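Local coordinates for D-glycerate 3-kinase (Cryptococcus neoformans var. grubii serotype A, PDB 6CKG), which probably phosphorylates D-glycerate at its 3-hydroxyl, using ATP as the phosphate donor, at residues Y88-H91 with S92-V95; N191-L194 with E195-Y198. All coordinates share one frame; numbering follows the deposited sequence.

Contact 1: residues Y88-H91 with S92-V95; sequences YLTH and SDQV
T90 and D93 meet in an N-terminal helix cap, at the surface point where the loop after strand 79-83 turns into helix 91-100. T90 holds the N-cap position, and its OG1 accepts the backbone N-H of D93; D93 N to T90 OG1 is 3.3 Å, with an N-H...O angle of 162°, long but straight. The torsion accounts for this: chi1 of 66° sets OG1 between the backbone N and the carbonyl carbon, facing the first helical turn. In a full capping box the carboxylate of D93 would accept from T90 N in return. Here that reciprocal link runs through a water, which donates to D93 OD2 at 2.6 Å and accepts from T90 N at 3.0 Å. The regular ladder starts at once, Q94 N reaching T90 O at 2.9 Å, while V95 N bonds to H91 O.

Just before the cap, L89 lies at right angles to both D93 and Q94. Its CB comes to 3.9 Å from D93 CB, and CD1 rests beside CA and OE1 of Q94, whose amide nitrogen is engaged by S98 OG.

Across the turn, V95 CG2 sits over one face of the H91 imidazole, 4.0 Å from its centroid and 29° off the normal, a CH-pi contact. With chi1 trans, the H91 ring lies where V95 CG2 can cover that face. F157 stacks with this ring and E160 OE1 bonds to NE2, so the imidazole's tilt and rotation are both restrained.

At the helix start, then, D93 N is satisfied by a side chain and T90 N by water, and the negative D93 carboxylate near the amino end should interact favourably with the helix dipole.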
loop_
_atom_site.group_PDB
_atom_site.type_symbol
_atom_site.label_atom_id
_atom_site.label_comp_id
_atom_site.label_asym_id
_atom_site.label_seq_id
_atom_site.Cartn_x
_atom_site.Cartn_y
_atom_site.Cartn_z
ATOM N N TYR A 88 -0.855 -3.839 -10.250
ATOM C CA TYR A 88 -2.153 -3.657 -10.902
ATOM C C TYR A 88 -2.376 -4.722 -11.977
ATOM O O TYR A 88 -1.428 -5.249 -12.569
ATOM C CB TYR A 88 -2.242 -2.277 -11.555
ATOM C CG TYR A 88 -2.547 -1.100 -10.648
ATOM C CD1 TYR A 88 -3.611 -1.132 -9.744
ATOM C CD2 TYR A 88 -1.795 0.061 -10.738
ATOM C CE1 TYR A 88 -3.879 -0.042 -8.947
ATOM C CE2 TYR A 88 -2.057 1.148 -9.957
ATOM C CZ TYR A 88 -3.091 1.103 -9.061
ATOM O OH TYR A 88 -3.332 2.219 -8.293
ATOM N N LEU A 89 -3.654 -5.033 -12.229
ATOM C CA LEU A 89 -4.031 -5.862 -13.367
ATOM C C LEU A 89 -3.398 -5.336 -14.644
ATOM O O LEU A 89 -3.149 -4.134 -14.790
ATOM C CB LEU A 89 -5.562 -5.884 -13.546
ATOM C CG LEU A 89 -6.367 -6.494 -12.404
ATOM C CD1 LEU A 89 -7.867 -6.172 -12.609
ATOM C CD2 LEU A 89 -6.101 -8.002 -12.346
ATOM N N THR A 90 -3.138 -6.248 -15.581
ATOM C CA THR A 90 -2.795 -5.808 -16.924
ATOM C C THR A 90 -3.952 -4.974 -17.466
ATOM O O THR A 90 -5.080 -5.068 -16.983
ATOM C CB THR A 90 -2.531 -6.996 -17.853
ATOM O OG1 THR A 90 -3.747 -7.722 -18.045
ATOM C CG2 THR A 90 -1.476 -7.928 -17.277
ATOM N N HIS A 91 -3.667 -4.137 -18.471
ATOM C CA HIS A 91 -4.733 -3.323 -19.052
ATOM C C HIS A 91 -5.883 -4.194 -19.560
ATOM O O HIS A 91 -7.059 -3.857 -19.373
ATOM C CB HIS A 91 -4.183 -2.451 -20.186
ATOM C CG HIS A 91 -5.172 -1.446 -20.702
ATOM N ND1 HIS A 91 -5.917 -1.650 -21.843
ATOM C CD2 HIS A 91 -5.553 -0.239 -20.215
ATOM C CE1 HIS A 91 -6.709 -0.612 -22.044
ATOM N NE2 HIS A 91 -6.512 0.256 -21.067
ATOM N N SER A 92 -5.562 -5.316 -20.212
ATOM C CA SER A 92 -6.612 -6.194 -20.727
ATOM C C SER A 92 -7.515 -6.700 -19.603
ATOM O O SER A 92 -8.750 -6.693 -19.724
ATOM C CB SER A 92 -5.988 -7.362 -21.492
ATOM O OG SER A 92 -6.989 -8.045 -22.208
ATOM N N ASP A 93 -6.915 -7.141 -18.499
ATOM C CA ASP A 93 -7.679 -7.645 -17.360
ATOM C C ASP A 93 -8.488 -6.542 -16.693
ATOM O O ASP A 93 -9.601 -6.788 -16.220
ATOM C CB ASP A 93 -6.742 -8.285 -16.334
ATOM C CG ASP A 93 -6.342 -9.702 -16.707
ATOM O OD1 ASP A 93 -6.813 -10.216 -17.746
ATOM O OD2 ASP A 93 -5.557 -10.305 -15.953
ATOM N N GLN A 94 -7.926 -5.328 -16.605
ATOM C CA GLN A 94 -8.669 -4.210 -16.030
ATOM C C GLN A 94 -9.879 -3.863 -16.890
ATOM O O GLN A 94 -10.955 -3.559 -16.364
ATOM C CB GLN A 94 -7.760 -2.992 -15.868
ATOM C CG GLN A 94 -8.507 -1.719 -15.478
ATOM C CD GLN A 94 -9.229 -1.838 -14.146
ATOM O OE1 GLN A 94 -8.650 -2.275 -13.146
ATOM N NE2 GLN A 94 -10.505 -1.450 -14.127
ATOM N N VAL A 95 -9.720 -3.907 -18.216
ATOM C CA VAL A 95 -10.849 -3.665 -19.108
ATOM C C VAL A 95 -11.936 -4.708 -18.871
ATOM O O VAL A 95 -13.122 -4.377 -18.797
ATOM C CB VAL A 95 -10.377 -3.639 -20.572
ATOM C CG1 VAL A 95 -11.561 -3.693 -21.556
ATOM C CG2 VAL A 95 -9.540 -2.398 -20.824
HETATM O O HOH W 1 -3.652 -9.101 -14.688
#

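Contact 2: residues N191-L194 with E195-Y198; sequences NDKL and EEKY
K193 and E196 are joined by a salt bridge on the open flank of helix 191-204, three residues apart. K193 NZ donates to E196 OE2 on its syn side, 23° out of the carboxylate plane; the 2.5 Å between these two atoms is unusually short, and its exact length is doubtful. The lysine chain bends at chi2 and then runs straight to reach this oxygen.

Four backbone bonds of i to i+4 type establish the helix. E195 N meets N191 O at 3.1 Å with an N-H...O angle of 178°, whereas E196 N to D192 O is shorter, 2.9 Å, but more bent at 144°. K197 N and Y198 N bond to K193 O and L194 O respectively. One turn back, S190 OG accepts from K193 N.

Several other polar ends find partners beyond the segment. E195 divides its carboxylate, OE1 pairing with R225 and OE2 with H229; N191 OD1 takes R236, and K197 NZ donates to L297 O. Buried L194 packs on H229 and N232 of helix 225-236, and Y198 on R225 and L228.

Polar groups thus do two jobs: the E195 carboxylate and the N191 amide tie this helix to helix 225-236, while exposed K193 and E196 should largely offset each other's charge at the surface.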
loop_
_atom_site.group_PDB
_atom_site.type_symbol
_atom_site.label_atom_id
_atom_site.label_comp_id
_atom_site.label_asym_id
_atom_site.label_seq_id
_atom_site.Cartn_x
_atom_site.Cartn_y
_atom_site.Cartn_z
ATOM N N ASN A 191 -20.825 -6.928 6.493
ATOM C CA ASN A 191 -21.861 -6.175 5.792
ATOM C C ASN A 191 -22.523 -5.170 6.728
ATOM O O ASN A 191 -22.688 -3.998 6.378
ATOM C CB ASN A 191 -22.894 -7.134 5.194
ATOM C CG ASN A 191 -22.299 -8.013 4.118
ATOM O OD1 ASN A 191 -21.173 -7.776 3.656
ATOM N ND2 ASN A 191 -23.035 -9.036 3.717
ATOM N N ASP A 192 -22.866 -5.611 7.946
ATOM C CA ASP A 192 -23.556 -4.745 8.902
ATOM C C ASP A 192 -22.701 -3.543 9.276
ATOM O O ASP A 192 -23.220 -2.436 9.466
ATOM C CB ASP A 192 -23.917 -5.527 10.164
ATOM C CG ASP A 192 -24.932 -6.629 9.915
ATOM O OD1 ASP A 192 -25.462 -6.753 8.783
ATOM O OD2 ASP A 192 -25.191 -7.376 10.872
ATOM N N LYS A 193 -21.386 -3.750 9.419
ATOM C CA LYS A 193 -20.508 -2.655 9.819
ATOM C C LYS A 193 -20.332 -1.634 8.700
ATOM O O LYS A 193 -20.238 -0.430 8.965
ATOM C CB LYS A 193 -19.142 -3.191 10.253
ATOM C CG LYS A 193 -18.313 -2.128 10.933
ATOM C CD LYS A 193 -18.835 -1.939 12.340
ATOM C CE LYS A 193 -18.070 -0.870 13.103
ATOM N NZ LYS A 193 -18.650 -0.699 14.472
ATOM N N LEU A 194 -20.259 -2.084 7.443
ATOM C CA LEU A 194 -20.190 -1.120 6.351
ATOM C C LEU A 194 -21.450 -0.260 6.328
ATOM O O LEU A 194 -21.374 0.971 6.241
ATOM C CB LEU A 194 -19.991 -1.839 5.015
ATOM C CG LEU A 194 -19.674 -0.988 3.779
ATOM C CD1 LEU A 194 -18.717 -1.707 2.813
ATOM C CD2 LEU A 194 -20.969 -0.640 3.068
ATOM N N GLU A 195 -22.622 -0.900 6.424
ATOM C CA GLU A 195 -23.876 -0.152 6.509
ATOM C C GLU A 195 -23.845 0.836 7.665
ATOM O O GLU A 195 -24.333 1.970 7.550
ATOM C CB GLU A 195 -25.069 -1.111 6.679
ATOM C CG GLU A 195 -25.298 -2.073 5.500
ATOM C CD GLU A 195 -25.757 -1.388 4.216
ATOM O OE1 GLU A 195 -26.036 -0.166 4.220
ATOM O OE2 GLU A 195 -25.860 -2.085 3.186
ATOM N N GLU A 196 -23.290 0.416 8.798
ATOM C CA GLU A 196 -23.259 1.284 9.969
ATOM C C GLU A 196 -22.507 2.573 9.668
ATOM O O GLU A 196 -22.993 3.674 9.961
ATOM C CB GLU A 196 -22.624 0.526 11.127
ATOM C CG GLU A 196 -22.475 1.283 12.391
ATOM C CD GLU A 196 -21.822 0.412 13.430
ATOM O OE1 GLU A 196 -22.439 -0.599 13.812
ATOM O OE2 GLU A 196 -20.673 0.704 13.810
ATOM N N LYS A 197 -21.341 2.450 9.024
ATOM C CA LYS A 197 -20.549 3.622 8.661
ATOM C C LYS A 197 -21.247 4.472 7.610
ATOM O O LYS A 197 -21.242 5.706 7.705
ATOM C CB LYS A 197 -19.161 3.188 8.166
ATOM C CG LYS A 197 -18.289 2.549 9.245
ATOM C CD LYS A 197 -16.852 2.327 8.719
ATOM C CE LYS A 197 -15.943 1.753 9.787
ATOM N NZ LYS A 197 -14.523 1.714 9.290
ATOM N N TYR A 198 -21.866 3.838 6.607
ATOM C CA TYR A 198 -22.587 4.606 5.591
ATOM C C TYR A 198 -23.736 5.400 6.206
ATOM O O TYR A 198 -23.909 6.591 5.914
ATOM C CB TYR A 198 -23.097 3.673 4.488
ATOM C CG TYR A 198 -23.773 4.394 3.363
ATOM C CD1 TYR A 198 -25.145 4.661 3.406
ATOM C CD2 TYR A 198 -23.059 4.797 2.237
ATOM C CE1 TYR A 198 -25.777 5.322 2.375
ATOM C CE2 TYR A 198 -23.699 5.465 1.188
ATOM C CZ TYR A 198 -25.049 5.723 1.272
ATOM O OH TYR A 198 -25.691 6.379 0.249
#

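How the contacts relate
Contact 1 precedes contact 2 in the chain, and the two do not touch: their centres are 30 Å apart and their nearest atoms about 19 Å. Both are surface contacts within about one helical turn, combining i to i+4 backbone bonds with an i to i+3 side-chain bond, centred 18 Å (88-95) and 23 Å (191-198) from the middle of the chain. Contact 1 begins a helix soon after edge strand 79-83 of the mixed sheet; contact 2 opens the helix that follows strand 176-180, the next strand across. The central strand 48-53 leads into a P-loop sequence, GPQGAGKS, partly unmodelled, which probably binds ATP phosphates. No ligand-binding role is established for either contact.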